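Local coordinates for protein putative Endoribonuclease L-PSP (Entamoeba histolytica, PDB 3M1X) that is of unknown function but belongs to the RutC (YjgF/YER057c/UK114) family and may act as a deaminase, at residues K106-F111 / R126-A131. Residues are numbered along the deposited sequence; the frame is centred on the assembly and turned at random.
Sequences KDFGVF and RACFAA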
ATOM      1  N   LYS A 106     -11.992  -9.941 -12.397  1.00 12.88           N
ATOM      2  CA  LYS A 106     -12.976  -9.667 -13.425  0.50 13.09           C
ATOM      3  C   LYS A 106     -13.886  -8.521 -13.018  1.00 13.37           C
ATOM      4  O   LYS A 106     -14.565  -7.968 -13.895  1.00 14.60           O
ATOM      5  CB  LYS A 106     -13.697 -10.916 -13.839  0.50 14.69           C
ATOM      6  CG  LYS A 106     -12.758 -12.087 -14.223  0.50 17.88           C
ATOM      7  CD  LYS A 106     -11.846 -11.916 -15.508  0.50 14.69           C
ATOM      8  CE  LYS A 106     -11.392 -13.353 -16.116  0.50 14.54           C
ATOM      9  NZ  LYS A 106     -10.813 -13.227 -17.493  0.50 17.09           N
ATOM     10  N   ASP A 107     -13.910  -8.156 -11.737  1.00 12.38           N
ATOM     11  CA  ASP A 107     -14.724  -7.067 -11.248  1.00 12.03           C
ATOM     12  C   ASP A 107     -14.087  -5.698 -11.522  1.00 10.83           C
ATOM     13  O   ASP A 107     -14.695  -4.691 -11.160  1.00 13.05           O
ATOM     14  CB  ASP A 107     -15.021  -7.275  -9.784  1.00 11.93           C
ATOM     15  CG  ASP A 107     -16.044  -8.332  -9.514  1.00 11.65           C
ATOM     16  OD1 ASP A 107     -16.890  -8.565 -10.429  1.00 16.10           O
ATOM     17  OD2 ASP A 107     -16.085  -8.894  -8.401  1.00 12.61           O
ATOM     18  N   PHE A 108     -12.920  -5.643 -12.127  1.00 11.74           N
ATOM     19  CA  PHE A 108     -12.215  -4.365 -12.306  1.00 12.18           C
ATOM     20  C   PHE A 108     -13.061  -3.346 -13.065  1.00 12.10           C
ATOM     21  O   PHE A 108     -13.135  -2.177 -12.662  1.00 11.90           O
ATOM     22  CB  PHE A 108     -10.854  -4.645 -12.984  1.00 13.23           C
ATOM     23  CG  PHE A 108      -9.970  -3.428 -13.243  1.00 15.77           C
ATOM     24  CD1 PHE A 108      -9.372  -2.746 -12.196  1.00 19.29           C
ATOM     25  CD2 PHE A 108      -9.768  -2.944 -14.522  1.00 20.50           C
ATOM     26  CE1 PHE A 108      -8.517  -1.636 -12.433  1.00 18.15           C
ATOM     27  CE2 PHE A 108      -8.941  -1.861 -14.766  1.00 21.81           C
ATOM     28  CZ  PHE A 108      -8.288  -1.245 -13.710  1.00 19.47           C
ATOM     29  N   GLY A 109     -13.654  -3.700 -14.182  1.00 12.06           N
ATOM     30  CA  GLY A 109     -14.374  -2.722 -14.987  1.00 13.52           C
ATOM     31  C   GLY A 109     -15.543  -2.127 -14.259  1.00 11.93           C
ATOM     32  O   GLY A 109     -15.710  -0.898 -14.284  1.00 11.83           O
ATOM     33  N   VAL A 110     -16.377  -2.937 -13.640  1.00 10.55           N
ATOM     34  CA  VAL A 110     -17.535  -2.475 -12.914  1.00 10.94           C
ATOM     35  C   VAL A 110     -17.073  -1.587 -11.761  1.00  9.27           C
ATOM     36  O   VAL A 110     -17.624  -0.534 -11.487  1.00  9.98           O
ATOM     37  CB  VAL A 110     -18.466  -3.595 -12.559  1.00 10.37           C
ATOM     38  CG1 VAL A 110     -19.507  -3.131 -11.571  1.00 13.13           C
ATOM     39  CG2 VAL A 110     -19.194  -4.060 -13.875  1.00 12.85           C
ATOM     40  N   PHE A 111     -16.090  -2.099 -11.017  1.00 10.07           N
ATOM     41  CA  PHE A 111     -15.577  -1.315  -9.920  1.00  9.73           C
ATOM     42  C   PHE A 111     -15.091   0.027 -10.332  1.00  8.56           C
ATOM     43  O   PHE A 111     -15.393   1.081  -9.766  1.00  9.28           O
ATOM     44  CB  PHE A 111     -14.454  -2.064  -9.176  1.00 10.10           C
ATOM     45  CG  PHE A 111     -13.684  -1.174  -8.257  1.00  8.53           C
ATOM     46  CD1 PHE A 111     -14.238  -0.797  -7.083  1.00  8.92           C
ATOM     47  CD2 PHE A 111     -12.494  -0.565  -8.646  1.00 10.38           C
ATOM     48  CE1 PHE A 111     -13.614   0.150  -6.227  1.00  8.65           C
ATOM     49  CE2 PHE A 111     -11.865   0.341  -7.809  1.00  9.10           C
ATOM     50  CZ  PHE A 111     -12.433   0.685  -6.653  1.00  8.99           C
ATOM     51  N   ARG A 126      -3.284   5.976  -8.178  1.00  5.16           N
ATOM     52  CA  ARG A 126      -3.991   4.728  -7.905  1.00  5.29           C
ATOM     53  C   ARG A 126      -3.139   3.512  -8.168  1.00  5.23           C
ATOM     54  O   ARG A 126      -2.330   3.485  -9.089  1.00  6.45           O
ATOM     55  CB  ARG A 126      -5.261   4.655  -8.761  1.00  6.22           C
ATOM     56  CG  ARG A 126      -6.212   3.547  -8.338  1.00  7.12           C
ATOM     57  CD  ARG A 126      -7.529   3.615  -9.072  1.00  8.11           C
ATOM     58  NE  ARG A 126      -7.399   3.156 -10.445  1.00  8.77           N
ATOM     59  CZ  ARG A 126      -8.433   2.891 -11.198  1.00  9.51           C
ATOM     60  NH1 ARG A 126      -9.662   3.184 -10.831  1.00 10.67           N
ATOM     61  NH2 ARG A 126      -8.225   2.336 -12.405  1.00 11.10           N
ATOM     62  N   ALA A 127      -3.345   2.486  -7.340  1.00  5.87           N
ATOM     63  CA  ALA A 127      -2.911   1.138  -7.638  1.00  5.90           C
ATOM     64  C   ALA A 127      -4.019   0.192  -7.351  1.00  5.71           C
ATOM     65  O   ALA A 127      -4.741   0.346  -6.374  1.00  7.10           O
ATOM     66  CB  ALA A 127      -1.685   0.753  -6.823  1.00  7.70           C
ATOM     67  N   CYS A 128      -4.175  -0.800  -8.193  1.00  7.11           N
ATOM     68  CA  CYS A 128      -5.259  -1.782  -8.091  1.00  7.57           C
ATOM     69  C   CYS A 128      -4.708  -3.188  -8.294  1.00  7.54           C
ATOM     70  O   CYS A 128      -3.765  -3.436  -9.021  1.00  8.35           O
ATOM     71  CB  CYS A 128      -6.293  -1.583  -9.230  1.00  8.54           C
ATOM     72  SG  CYS A 128      -6.982   0.034  -9.366  1.00  9.82           S
ATOM     73  N   PHE A 129      -5.344  -4.136  -7.626  1.00  7.81           N
ATOM     74  CA  PHE A 129      -4.982  -5.540  -7.784  1.00  8.75           C
ATOM     75  C   PHE A 129      -6.087  -6.389  -7.243  1.00  7.94           C
ATOM     76  O   PHE A 129      -6.946  -5.951  -6.463  1.00  8.65           O
ATOM     77  CB  PHE A 129      -3.637  -5.882  -7.096  1.00  8.79           C
ATOM     78  CG  PHE A 129      -3.617  -5.703  -5.584  1.00  7.83           C
ATOM     79  CD1 PHE A 129      -3.832  -6.729  -4.742  1.00  9.46           C
ATOM     80  CD2 PHE A 129      -3.330  -4.454  -5.071  1.00  8.38           C
ATOM     81  CE1 PHE A 129      -3.804  -6.536  -3.363  1.00 10.98           C
ATOM     82  CE2 PHE A 129      -3.300  -4.273  -3.725  1.00  9.53           C
ATOM     83  CZ  PHE A 129      -3.490  -5.289  -2.879  1.00 10.26           C
ATOM     84  N   ALA A 130      -6.067  -7.672  -7.655  1.00  8.75           N
ATOM     85  CA  ALA A 130      -6.915  -8.693  -7.020  1.00  9.48           C
ATOM     86  C   ALA A 130      -6.135  -9.368  -5.916  1.00  7.88           C
ATOM     87  O   ALA A 130      -5.032  -9.853  -6.134  1.00  9.51           O
ATOM     88  CB  ALA A 130      -7.463  -9.724  -8.004  1.00 11.19           C
ATOM     89  N   ALA A 131      -6.690  -9.361  -4.753  1.00  8.70           N
ATOM     90  CA  ALA A 131      -6.160 -10.122  -3.572  1.00  9.87           C
ATOM     91  C   ALA A 131      -6.578 -11.570  -3.722  1.00 10.44           C
ATOM     92  O   ALA A 131      -7.542 -11.854  -4.411  1.00 11.56           O
ATOM     93  CB  ALA A 131      -6.730  -9.547  -2.264  1.00  9.71           C
TER
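The sulfur of Cys128 meets the Phe108 ring at its edge, almost exactly in the ring plane. SG lies 3.8 Å from Phe108 CE1, and its direction from the ring centre is 89° off the ring normal. This sulfur-aromatic contact belongs to the beta-alpha-beta unit of the fold, formed by strand 95-102, helix 108-119 and strand 125-130. It joins the first turn of helix 108-119 to strand 125-130. Phe111 N is hydrogen-bonded to Asp107 O at 2.9 Å.

Phe108 CG stands anti to the backbone N (chi1 -180°), which carries the ring out toward the strand. There its CE1 also touches Cys128 CB at 3.9 Å. The side chains of Phe108 and Arg126 approach each other from opposite directions. Arg126 NH2 reaches Phe108 CZ at 3.8 Å, with the guanidinium and ring planes 62° apart. The Arg126 chain bends at chi3, and Cys128 SG lies over one face of the Arg126 guanidinium, 3.2 Å above its plane and toward its border rather than its centre. The sulfur thus touches both flat groups.

Polar bonds fix the guanidinium in this place. NH1 is hydrogen-bonded to Asn112 OD1, one helix turn beyond Phe108, and Tyr115 adds a cation-pi contact. A citrate, most likely carried over from the crystallisation solution, accepts hydrogen bonds from Arg126 NE and Cys128 N. Such a bound anion is consistent with a pocket at the subunit interface, where Tyr40 of the second subunit packs on Arg126. From that subunit, Ser53 OG is hydrogen-bonded to Arg126 N.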